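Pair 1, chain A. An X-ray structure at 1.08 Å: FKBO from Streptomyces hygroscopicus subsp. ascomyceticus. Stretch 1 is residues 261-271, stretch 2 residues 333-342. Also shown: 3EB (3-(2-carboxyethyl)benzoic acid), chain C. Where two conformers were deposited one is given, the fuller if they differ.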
# COMPACT_ATOMS: atom_id res chain seq x y z
N GLY A 261 11.89 -16.91 -9.70
CA GLY A 261 10.64 -17.65 -9.61
C GLY A 261 9.59 -16.93 -8.77
O GLY A 261 8.42 -16.85 -9.15
N GLN A 262 10.00 -16.37 -7.63
CA GLN A 262 9.05 -15.60 -6.82
C GLN A 262 8.52 -14.41 -7.60
O GLN A 262 7.33 -14.09 -7.51
CB GLN A 262 9.63 -15.14 -5.49
CG GLN A 262 9.87 -16.29 -4.51
CD GLN A 262 10.14 -15.81 -3.11
OE1 GLN A 262 9.99 -14.63 -2.77
NE2 GLN A 262 10.56 -16.72 -2.26
N CYS A 263 9.39 -13.72 -8.34
CA CYS A 263 8.95 -12.54 -9.08
C CYS A 263 7.95 -12.96 -10.19
O CYS A 263 6.93 -12.28 -10.41
CB CYS A 263 10.16 -11.84 -9.67
SG CYS A 263 9.79 -10.20 -10.37
N GLU A 264 8.24 -14.08 -10.87
CA GLU A 264 7.33 -14.57 -11.91
C GLU A 264 5.96 -14.91 -11.31
O GLU A 264 4.92 -14.59 -11.90
CB GLU A 264 7.93 -15.77 -12.62
CG GLU A 264 9.17 -15.46 -13.46
CD GLU A 264 8.90 -14.76 -14.79
OE1 GLU A 264 7.74 -14.45 -15.08
OE2 GLU A 264 9.87 -14.51 -15.54
N VAL A 265 5.93 -15.58 -10.15
CA VAL A 265 4.66 -15.92 -9.53
C VAL A 265 3.94 -14.68 -9.00
O VAL A 265 2.72 -14.58 -9.08
CB VAL A 265 4.85 -16.99 -8.42
CG1 VAL A 265 3.56 -17.18 -7.62
CG2 VAL A 265 5.28 -18.30 -9.07
N ALA A 266 4.68 -13.71 -8.46
CA ALA A 266 4.07 -12.45 -8.03
C ALA A 266 3.37 -11.79 -9.21
O ALA A 266 2.23 -11.33 -9.10
CB ALA A 266 5.12 -11.52 -7.43
N LEU A 267 4.05 -11.71 -10.35
CA LEU A 267 3.46 -11.12 -11.54
C LEU A 267 2.27 -11.95 -12.03
O LEU A 267 1.26 -11.40 -12.46
CB LEU A 267 4.52 -10.95 -12.62
CG LEU A 267 5.56 -9.85 -12.32
CD1 LEU A 267 6.76 -10.00 -13.27
CD2 LEU A 267 4.94 -8.49 -12.44
N ASP A 268 2.39 -13.29 -11.98
CA ASP A 268 1.26 -14.15 -12.31
C ASP A 268 0.06 -13.86 -11.41
O ASP A 268 -1.08 -13.83 -11.88
CB ASP A 268 1.59 -15.64 -12.14
CG ASP A 268 2.59 -16.18 -13.13
OD1 ASP A 268 2.89 -15.53 -14.15
OD2 ASP A 268 3.07 -17.31 -12.85
N ASN A 269 0.31 -13.68 -10.11
CA ASN A 269 -0.78 -13.40 -9.18
C ASN A 269 -1.42 -12.05 -9.50
O ASN A 269 -2.65 -11.90 -9.49
CB ASN A 269 -0.26 -13.39 -7.74
CG ASN A 269 -0.16 -14.80 -7.14
OD1 ASN A 269 -0.98 -15.66 -7.44
ND2 ASN A 269 0.78 -15.00 -6.22
N MSE A 270 -0.61 -11.04 -9.83
CA MSE A 270 -1.14 -9.75 -10.21
C MSE A 270 -2.02 -9.89 -11.46
O MSE A 270 -3.11 -9.32 -11.52
CB MSE A 270 0.02 -8.78 -10.43
CG MSE A 270 -0.39 -7.43 -10.96
SE MSE A 270 1.09 -6.16 -11.08
CE MSE A 270 1.10 -5.52 -9.24
N ALA A 271 -1.54 -10.64 -12.46
CA ALA A 271 -2.31 -10.83 -13.69
C ALA A 271 -3.61 -11.55 -13.40
O ALA A 271 -4.64 -11.23 -13.99
CB ALA A 271 -1.49 -11.59 -14.72
N GLU A 333 10.41 -13.38 6.11
CA GLU A 333 11.83 -13.49 5.79
C GLU A 333 12.05 -14.24 4.47
O GLU A 333 12.93 -13.84 3.70
CB GLU A 333 12.61 -14.19 6.92
CG GLU A 333 14.13 -14.35 6.66
CD GLU A 333 14.91 -13.04 6.78
OE1 GLU A 333 14.47 -12.10 7.48
OE2 GLU A 333 16.00 -12.96 6.17
N ASP A 334 11.25 -15.29 4.19
CA ASP A 334 11.47 -16.06 2.97
C ASP A 334 10.85 -15.50 1.70
O ASP A 334 11.03 -16.08 0.63
CB ASP A 334 11.09 -17.54 3.16
CG ASP A 334 9.61 -17.78 3.39
OD1 ASP A 334 8.77 -16.88 3.16
OD2 ASP A 334 9.28 -18.94 3.75
N LEU A 335 10.18 -14.36 1.80
CA LEU A 335 9.74 -13.63 0.62
C LEU A 335 10.85 -12.67 0.21
O LEU A 335 11.40 -11.95 1.05
CB LEU A 335 8.42 -12.91 0.87
CG LEU A 335 7.22 -13.84 1.12
CD1 LEU A 335 6.01 -13.03 1.55
CD2 LEU A 335 6.90 -14.72 -0.10
N LEU A 336 11.14 -12.67 -1.08
CA LEU A 336 12.32 -12.00 -1.62
C LEU A 336 11.99 -10.79 -2.48
O LEU A 336 12.89 -10.01 -2.82
CB LEU A 336 13.11 -13.01 -2.47
CG LEU A 336 13.49 -14.30 -1.73
CD1 LEU A 336 14.12 -15.30 -2.70
CD2 LEU A 336 14.41 -14.01 -0.57
N VAL A 337 10.72 -10.67 -2.88
CA VAL A 337 10.30 -9.64 -3.83
C VAL A 337 8.79 -9.48 -3.73
O VAL A 337 8.08 -10.47 -3.47
CB VAL A 337 10.71 -10.02 -5.27
CG1 VAL A 337 10.18 -11.42 -5.70
CG2 VAL A 337 10.29 -8.93 -6.28
N GLU A 338 8.29 -8.26 -3.90
CA GLU A 338 6.86 -8.04 -4.06
C GLU A 338 6.65 -6.87 -5.02
O GLU A 338 7.53 -6.02 -5.17
CB GLU A 338 6.19 -7.66 -2.76
CG GLU A 338 6.02 -8.78 -1.81
CD GLU A 338 5.19 -8.36 -0.63
OE1 GLU A 338 5.20 -7.14 -0.29
OE2 GLU A 338 4.52 -9.21 -0.02
N ILE A 339 5.47 -6.83 -5.63
CA ILE A 339 5.13 -5.80 -6.58
C ILE A 339 3.73 -5.28 -6.29
O ILE A 339 2.80 -6.07 -6.09
CB ILE A 339 5.17 -6.34 -8.03
CG1 ILE A 339 6.50 -7.04 -8.32
CG2 ILE A 339 4.93 -5.21 -9.03
CD1 ILE A 339 6.40 -8.51 -8.41
N GLU A 340 3.57 -3.95 -6.26
CA GLU A 340 2.26 -3.32 -6.20
C GLU A 340 2.12 -2.41 -7.43
O GLU A 340 3.09 -2.06 -8.09
CB GLU A 340 2.09 -2.49 -4.92
CG GLU A 340 3.03 -1.30 -4.82
CD GLU A 340 2.81 -0.48 -3.56
OE1 GLU A 340 3.02 -1.01 -2.45
OE2 GLU A 340 2.41 0.72 -3.68
N GLY A 341 0.90 -1.94 -7.69
CA GLY A 341 0.68 -1.00 -8.75
C GLY A 341 -0.82 -0.72 -8.89
O GLY A 341 -1.62 -1.13 -8.05
N MSE A 342 -1.20 -0.06 -9.98
CA MSE A 342 -2.61 0.29 -10.17
C MSE A 342 -2.94 0.36 -11.65
O MSE A 342 -2.05 0.48 -12.50
CB MSE A 342 -2.96 1.62 -9.48
CG MSE A 342 -2.25 2.83 -10.03
SE MSE A 342 -2.93 4.50 -9.27
CE MSE A 342 -4.48 4.63 -10.39
C 3EB C . 1.07 -11.85 1.58
O 3EB C . 0.67 -12.20 2.70
CA 3EB C . 2.38 -11.13 1.40
OAB 3EB C . 0.23 -7.10 6.03
OAD 3EB C . -0.60 -5.38 4.90
CAE 3EB C . 1.10 -8.37 1.24
CAF 3EB C . 0.25 -7.27 1.24
CAG 3EB C . 1.62 -8.87 2.43
CAH 3EB C . -0.07 -6.64 2.43
CAL 3EB C . 0.02 -6.50 4.95
CAM 3EB C . 1.28 -8.23 3.62
CAN 3EB C . 0.42 -7.13 3.64
OXT 3EB C . 0.43 -12.13 0.50
C2 3EB C . 2.60 -10.03 2.46
O HOH W 1 7.64 -13.09 -3.09

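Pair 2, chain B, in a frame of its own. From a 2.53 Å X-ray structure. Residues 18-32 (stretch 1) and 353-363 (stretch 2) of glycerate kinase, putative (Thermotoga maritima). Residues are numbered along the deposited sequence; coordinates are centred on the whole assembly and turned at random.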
# COMPACT_ATOMS: atom_id res chain seq x y z
N SER B 18 1.70 21.12 -22.97
CA SER B 18 2.06 19.77 -23.40
C SER B 18 2.99 19.02 -22.46
O SER B 18 2.91 17.81 -22.36
CB SER B 18 2.72 19.85 -24.77
OG SER B 18 3.71 20.85 -24.77
N LEU B 19 3.89 19.74 -21.79
CA LEU B 19 4.78 19.09 -20.81
C LEU B 19 3.98 18.61 -19.60
O LEU B 19 4.23 17.53 -19.08
CB LEU B 19 5.89 20.04 -20.37
CG LEU B 19 7.02 19.29 -19.65
CD1 LEU B 19 7.77 18.39 -20.64
CD2 LEU B 19 7.99 20.24 -18.91
N LYS B 20 3.03 19.43 -19.15
CA LYS B 20 2.07 19.03 -18.12
C LYS B 20 1.37 17.72 -18.52
O LYS B 20 1.30 16.78 -17.71
CB LYS B 20 1.04 20.13 -17.90
CG LYS B 20 0.21 20.00 -16.63
CD LYS B 20 -0.63 21.28 -16.42
CE LYS B 20 -2.02 20.98 -15.80
NZ LYS B 20 -3.05 20.65 -16.84
N LYS B 21 0.89 17.64 -19.77
CA LYS B 21 0.19 16.44 -20.27
C LYS B 21 1.11 15.23 -20.30
O LYS B 21 0.71 14.10 -20.00
CB LYS B 21 -0.38 16.65 -21.67
CG LYS B 21 -1.68 17.41 -21.69
CD LYS B 21 -2.05 17.89 -23.10
CE LYS B 21 -3.35 18.68 -23.08
NZ LYS B 21 -3.29 19.77 -24.08
N LEU B 22 2.36 15.49 -20.67
CA LEU B 22 3.36 14.45 -20.77
C LEU B 22 3.64 13.79 -19.42
O LEU B 22 3.72 12.57 -19.31
CB LEU B 22 4.65 15.05 -21.34
CG LEU B 22 5.65 14.09 -21.96
CD1 LEU B 22 4.94 13.11 -22.87
CD2 LEU B 22 6.67 14.88 -22.74
N ALA B 23 3.78 14.60 -18.38
CA ALA B 23 4.04 14.07 -17.04
C ALA B 23 2.82 13.34 -16.46
O ALA B 23 3.00 12.34 -15.76
CB ALA B 23 4.50 15.16 -16.12
N ILE B 24 1.60 13.82 -16.74
CA ILE B 24 0.37 13.14 -16.30
C ILE B 24 0.29 11.75 -16.95
O ILE B 24 -0.02 10.76 -16.28
CB ILE B 24 -0.92 14.00 -16.61
CG1 ILE B 24 -1.06 15.14 -15.60
CG2 ILE B 24 -2.20 13.16 -16.58
CD1 ILE B 24 -1.96 16.28 -16.07
N GLU B 25 0.56 11.67 -18.25
CA GLU B 25 0.52 10.38 -18.93
C GLU B 25 1.54 9.43 -18.30
O GLU B 25 1.20 8.31 -17.99
CB GLU B 25 0.73 10.49 -20.45
CG GLU B 25 -0.04 9.41 -21.18
CD GLU B 25 0.62 8.95 -22.44
OE1 GLU B 25 1.45 9.70 -23.00
OE2 GLU B 25 0.31 7.81 -22.86
N ILE B 26 2.77 9.89 -18.08
CA ILE B 26 3.81 9.03 -17.47
C ILE B 26 3.39 8.48 -16.10
O ILE B 26 3.58 7.28 -15.80
CB ILE B 26 5.17 9.75 -17.31
CG1 ILE B 26 5.78 10.03 -18.68
CG2 ILE B 26 6.12 8.92 -16.48
CD1 ILE B 26 6.76 11.16 -18.66
N VAL B 27 2.83 9.37 -15.27
CA VAL B 27 2.26 8.99 -13.98
C VAL B 27 1.12 8.01 -14.16
O VAL B 27 1.13 6.98 -13.52
CB VAL B 27 1.85 10.22 -13.15
CG1 VAL B 27 1.08 9.81 -11.91
CG2 VAL B 27 3.11 11.04 -12.76
N LYS B 28 0.16 8.29 -15.06
CA LYS B 28 -0.98 7.37 -15.27
C LYS B 28 -0.54 5.98 -15.75
O LYS B 28 -0.93 4.96 -15.18
CB LYS B 28 -2.03 7.95 -16.24
CG LYS B 28 -3.10 8.85 -15.58
CD LYS B 28 -4.22 9.27 -16.58
CE LYS B 28 -5.31 10.19 -15.98
NZ LYS B 28 -4.79 11.40 -15.21
N LYS B 29 0.29 5.93 -16.79
CA LYS B 29 0.80 4.68 -17.32
C LYS B 29 1.75 3.96 -16.35
O LYS B 29 1.82 2.74 -16.37
CB LYS B 29 1.53 4.93 -18.65
CG LYS B 29 0.63 5.33 -19.79
CD LYS B 29 0.00 4.10 -20.44
CE LYS B 29 -1.13 4.48 -21.41
NZ LYS B 29 -1.78 3.29 -22.05
N SER B 30 2.48 4.70 -15.51
CA SER B 30 3.39 4.05 -14.56
C SER B 30 2.62 3.23 -13.54
O SER B 30 3.03 2.12 -13.21
CB SER B 30 4.27 5.07 -13.86
OG SER B 30 5.09 5.72 -14.81
N ILE B 31 1.49 3.78 -13.06
CA ILE B 31 0.63 3.12 -12.06
C ILE B 31 -0.06 1.84 -12.58
O ILE B 31 -0.21 0.87 -11.83
CB ILE B 31 -0.47 4.07 -11.54
CG1 ILE B 31 0.14 5.15 -10.67
CG2 ILE B 31 -1.51 3.34 -10.70
CD1 ILE B 31 -0.86 6.24 -10.33
N GLU B 32 -0.48 1.88 -13.85
CA GLU B 32 -1.00 0.70 -14.57
C GLU B 32 -0.12 -0.54 -14.46
O GLU B 32 -0.62 -1.65 -14.54
CB GLU B 32 -1.15 1.01 -16.06
CG GLU B 32 -2.31 1.90 -16.39
CD GLU B 32 -2.48 2.16 -17.87
OE1 GLU B 32 -1.80 1.50 -18.70
OE2 GLU B 32 -3.30 3.04 -18.21
N GLU B 353 10.93 28.84 -15.70
CA GLU B 353 10.45 28.20 -16.92
C GLU B 353 10.86 26.75 -16.92
O GLU B 353 11.87 26.40 -16.34
CB GLU B 353 11.12 28.81 -18.15
CG GLU B 353 10.81 30.28 -18.52
CD GLU B 353 11.63 30.72 -19.75
OE1 GLU B 353 12.30 29.84 -20.36
OE2 GLU B 353 11.62 31.92 -20.11
N GLY B 354 10.07 25.91 -17.59
CA GLY B 354 10.51 24.60 -18.03
C GLY B 354 10.45 23.49 -17.01
O GLY B 354 11.09 22.44 -17.21
N VAL B 355 9.69 23.69 -15.93
CA VAL B 355 9.63 22.71 -14.86
C VAL B 355 8.22 22.22 -14.59
O VAL B 355 7.29 23.02 -14.47
CB VAL B 355 10.26 23.23 -13.55
CG1 VAL B 355 11.76 23.40 -13.75
CG2 VAL B 355 9.62 24.53 -13.10
N ILE B 356 8.06 20.91 -14.49
CA ILE B 356 6.79 20.31 -14.10
C ILE B 356 7.04 19.31 -12.98
O ILE B 356 7.95 18.49 -13.09
CB ILE B 356 6.07 19.63 -15.29
CG1 ILE B 356 5.49 20.71 -16.22
CG2 ILE B 356 4.95 18.70 -14.83
N LEU B 357 6.26 19.40 -11.90
CA LEU B 357 6.27 18.34 -10.89
C LEU B 357 4.88 17.76 -10.71
O LEU B 357 3.89 18.51 -10.59
CB LEU B 357 6.80 18.81 -9.54
CG LEU B 357 6.70 17.73 -8.46
CD1 LEU B 357 7.78 17.89 -7.45
CD2 LEU B 357 5.35 17.71 -7.76
N CYS B 358 4.82 16.44 -10.65
CA CYS B 358 3.59 15.72 -10.54
C CYS B 358 3.71 14.68 -9.47
O CYS B 358 4.56 13.82 -9.56
CB CYS B 358 3.31 15.00 -11.84
SG CYS B 358 1.79 14.02 -11.77
N SER B 359 2.87 14.76 -8.45
CA SER B 359 2.89 13.83 -7.33
C SER B 359 1.59 13.06 -7.31
O SER B 359 0.55 13.64 -7.64
CB SER B 359 3.03 14.62 -6.04
OG SER B 359 1.85 15.36 -5.77
N ALA B 360 1.61 11.79 -6.92
CA ALA B 360 0.38 11.00 -6.96
C ALA B 360 0.32 9.85 -5.98
O ALA B 360 1.23 9.04 -5.91
CB ALA B 360 0.14 10.47 -8.37
N GLY B 361 -0.78 9.75 -5.24
CA GLY B 361 -1.06 8.55 -4.49
C GLY B 361 -1.54 7.51 -5.47
O GLY B 361 -2.52 7.75 -6.15
N THR B 362 -0.87 6.35 -5.52
CA THR B 362 -1.22 5.25 -6.44
C THR B 362 -2.61 4.63 -6.18
O THR B 362 -3.12 3.91 -7.02
CB THR B 362 -0.12 4.12 -6.43
OG1 THR B 362 0.10 3.64 -5.10
CG2 THR B 362 1.22 4.61 -7.06
N ASP B 363 -3.17 4.88 -5.00
CA ASP B 363 -4.62 4.79 -4.72
C ASP B 363 -5.46 5.42 -5.81
O ASP B 363 -6.44 4.84 -6.28
CB ASP B 363 -4.96 5.67 -3.50
CG ASP B 363 -4.96 4.96 -2.22
OD1 ASP B 363 -5.52 3.85 -2.16
OD2 ASP B 363 -4.44 5.55 -1.25

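The sharpest difference lies at the position shared by Q262(A) and L19(B). In pair 1 a glutamine there ties the helix to the other stretch with hydrogen bonds. In pair 2 a leucine there packs mainly on I356(B), and no hydrogen bond crosses between the stretches among the atoms modelled.

Q262(A) uses both ends of its amide. L336(A) N donates to Q262(A) OE1 at 2.8 Å, and Q262(A) NE2 donates to D334(A) O at 3.0 Å, the latter almost straight at 175°. The side chain thus satisfies backbone groups in the loop just before the strand. Water 1 adds a bridge, donating to Q262(A) OE1 at 2.8 Å and to V337(A) O at 2.7 Å. L19(B) also points toward its partner stretch, but its CD2 rests 3.7 Å from I356(B) CG1.

The backbones are much alike. Each pair sets a helix beside a strand running in roughly the same direction. The angle between the axes is 25° in pair 1 and 29° in pair 2, with closest approaches of 8.0 and 8.6 Å. Fourteen central residues superpose with an RMSD of 0.6 Å. The buried areas are nearly equal, 452 and 456 Å².

A266(A) and A23(B) match in both position and identity. Each alanine points toward the strand. A266(A) CB lies 3.4 Å from I339(A) CD1. A23(B) CB lies 3.8 Å from I356(B) CG2 and 4.4 Å from C358(B) CB.

The strand residues facing the helix match as V337(A) with I356(B) and I339(A) with C358(B). In pair 1 the larger of these two side chains comes second. I339(A) CD1 also reaches C263(A) SG at 4.3 Å and L267(A) CG at 4.2 Å, while V337(A) CG1 packs 4.0 Å from C263(A) CB. In pair 2 the isoleucine comes first, and its CD1 is not modelled. The smaller C358(B) follows, with its SG 3.4 Å from V27(B) CG2.

One turn beyond the alanine, M270(A) matches V27(B). M270(A) is selenomethionine, and its long side chain sends CE to 3.8 Å from I339(A) CG2 and 3.6 Å from I339(A) O. M270(A) CE also lies 3.9 Å from G341(A) N. G341(A) has no side chain; an ideal CB there would sit 4.1 Å from M270(A) CE. In pair 2 the matching strand residue is A360(B), whose CB points toward the helix and lies 3.7 Å from V27(B) CG1. A long side chain beside glycine in pair 1 thus corresponds to a shorter, branched one beside alanine in pair 2.

The strand residues between these positions turn away from the helix in both pairs. E338(A) matches L357(B), and E340(A) matches S359(B). In pair 1, E338(A) OE2 comes 3.2 Å from CA of the ligand 3EB. In pair 2, I31(B) CG1 lies 3.8 Å from T362(B) CG2; neither residue has a matched position in pair 1.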